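PDB 4EGW: Cobalt/magnesium transport protein CorA from Methanocaldococcus jannaschii, which mediates the influx of magnesium ions as a homopentamer that opens when cytoplasmic magnesium is low and closes when it is high. Local coordinates for residues G201-K204 / T205-F209. Residues are numbered along the deposited sequence; the frame is centred on the assembly and turned at random.
Sequences GLRK and TLVYF
Leu206 lies over the backbone carbonyl of Leu202, four residues earlier in the α-helix 193-225, its CD2 3.0 Å from Leu202 O. The methyl thus rests against the oxygen that also accepts the Leu206 amide, Leu206 N to Leu202 O being 3.3 Å; that N-H arrives from well above the carbonyl plane. One step back in the ladder, Thr205 N reaches Gly201 O at 3.0 Å along a nearly straight N-H line (163°). On the exposed side, Val207 has CG1 anti to the backbone N (chi1 -176°), which leaves CG2 beside the N, near the edge of the Arg203 guanidinium at NH1; the modelled place of CG2 is doubtful, and this contact is tentative. Tyr208 brings CD2, at the ring edge, to 3.4 Å from Lys204 O, beside a weak backbone bond between this oxygen and Tyr208 N.

The example shows an amphipathic helix sorting its surfaces: Leu202 and Leu206 together face Leu260 of helix 233-270 and Leu176 of helix 156-186. An alanine in place of Leu206 would probably open a gap against Leu176, Tyr256 and Leu260 and lose the CD2 contact with the Leu202 carbonyl oxygen. Thr205 turns towards the loop at Ile109, where OG1 hydrogen-bonds the Ile109 carbonyl oxygen, while its CG2 sits 4.3 Å above the centre of the Phe209 ring.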
loop_
_atom_site.group_PDB
_atom_site.type_symbol
_atom_site.label_atom_id
_atom_site.label_comp_id
_atom_site.label_asym_id
_atom_site.label_seq_id
_atom_site.Cartn_x
_atom_site.Cartn_y
_atom_site.Cartn_z
ATOM N N GLY A 201 10.920 8.758 -18.944
ATOM C CA GLY A 201 9.935 9.304 -18.025
ATOM C C GLY A 201 9.884 8.559 -16.704
ATOM O O GLY A 201 9.932 9.172 -15.634
ATOM N N LEU A 202 9.793 7.232 -16.783
ATOM C CA LEU A 202 9.767 6.382 -15.599
ATOM C C LEU A 202 11.135 6.288 -14.956
ATOM O O LEU A 202 11.264 5.789 -13.845
ATOM C CB LEU A 202 9.276 4.978 -15.948
ATOM C CG LEU A 202 7.789 4.866 -16.283
ATOM C CD1 LEU A 202 7.419 3.411 -16.479
ATOM C CD2 LEU A 202 6.950 5.494 -15.174
ATOM N N ARG A 203 12.161 6.735 -15.667
ATOM C CA ARG A 203 13.486 6.857 -15.065
ATOM C C ARG A 203 13.485 8.091 -14.187
ATOM O O ARG A 203 13.915 8.056 -13.035
ATOM C CB ARG A 203 14.579 6.985 -16.135
ATOM C CG ARG A 203 15.085 5.660 -16.690
ATOM C CD ARG A 203 16.144 4.994 -15.785
ATOM N NE ARG A 203 17.500 5.513 -15.979
ATOM C CZ ARG A 203 18.120 6.351 -15.149
ATOM N NH1 ARG A 203 17.518 6.779 -14.046
ATOM N NH2 ARG A 203 19.354 6.763 -15.414
ATOM N N LYS A 204 12.970 9.176 -14.755
ATOM C CA LYS A 204 12.848 10.452 -14.073
ATOM C C LYS A 204 12.116 10.242 -12.766
ATOM O O LYS A 204 12.581 10.660 -11.707
ATOM C CB LYS A 204 12.075 11.432 -14.964
ATOM C CG LYS A 204 12.043 12.889 -14.503
ATOM C CD LYS A 204 11.648 13.802 -15.678
ATOM C CE LYS A 204 11.264 15.213 -15.239
ATOM N NZ LYS A 204 9.822 15.518 -15.506
ATOM N N THR A 205 10.968 9.579 -12.836
ATOM C CA THR A 205 10.207 9.327 -11.622
ATOM C C THR A 205 11.091 8.587 -10.626
ATOM O O THR A 205 11.341 9.081 -9.524
ATOM C CB THR A 205 8.932 8.494 -11.895
ATOM O OG1 THR A 205 7.926 9.327 -12.489
ATOM C CG2 THR A 205 8.411 7.908 -10.603
ATOM N N LEU A 206 11.595 7.426 -11.048
ATOM C CA LEU A 206 12.411 6.539 -10.214
ATOM C C LEU A 206 13.607 7.238 -9.572
ATOM O O LEU A 206 13.857 7.094 -8.368
ATOM C CB LEU A 206 12.896 5.345 -11.039
ATOM C CG LEU A 206 12.125 4.036 -10.847
ATOM C CD1 LEU A 206 10.806 4.265 -10.133
ATOM C CD2 LEU A 206 11.906 3.346 -12.165
ATOM N N VAL A 207 14.346 7.995 -10.377
ATOM C CA VAL A 207 15.476 8.750 -9.866
ATOM C C VAL A 207 15.109 9.557 -8.616
ATOM O O VAL A 207 15.865 9.570 -7.648
ATOM C CB VAL A 207 16.040 9.701 -10.944
ATOM C CG1 VAL A 207 17.270 10.415 -10.423
ATOM C CG2 VAL A 207 16.374 8.935 -12.213
ATOM N N TYR A 208 13.955 10.231 -8.651
ATOM C CA TYR A 208 13.484 11.075 -7.548
ATOM C C TYR A 208 13.133 10.212 -6.347
ATOM O O TYR A 208 13.483 10.530 -5.204
ATOM C CB TYR A 208 12.249 11.903 -7.971
ATOM C CG TYR A 208 12.553 13.295 -8.527
ATOM C CD1 TYR A 208 12.689 14.394 -7.681
ATOM C CD2 TYR A 208 12.694 13.507 -9.895
ATOM C CE1 TYR A 208 12.970 15.668 -8.185
ATOM C CE2 TYR A 208 12.978 14.775 -10.408
ATOM C CZ TYR A 208 13.117 15.853 -9.550
ATOM O OH TYR A 208 13.397 17.108 -10.063
ATOM N N PHE A 209 12.428 9.117 -6.612
ATOM C CA PHE A 209 12.085 8.181 -5.560
ATOM C C PHE A 209 13.321 7.633 -4.899
ATOM O O PHE A 209 13.385 7.510 -3.687
ATOM C CB PHE A 209 11.270 7.024 -6.113
ATOM C CG PHE A 209 9.811 7.324 -6.220
ATOM C CD1 PHE A 209 9.354 8.624 -6.097
ATOM C CD2 PHE A 209 8.893 6.306 -6.422
ATOM C CE1 PHE A 209 8.013 8.908 -6.196
ATOM C CE2 PHE A 209 7.542 6.576 -6.526
ATOM C CZ PHE A 209 7.096 7.873 -6.407
#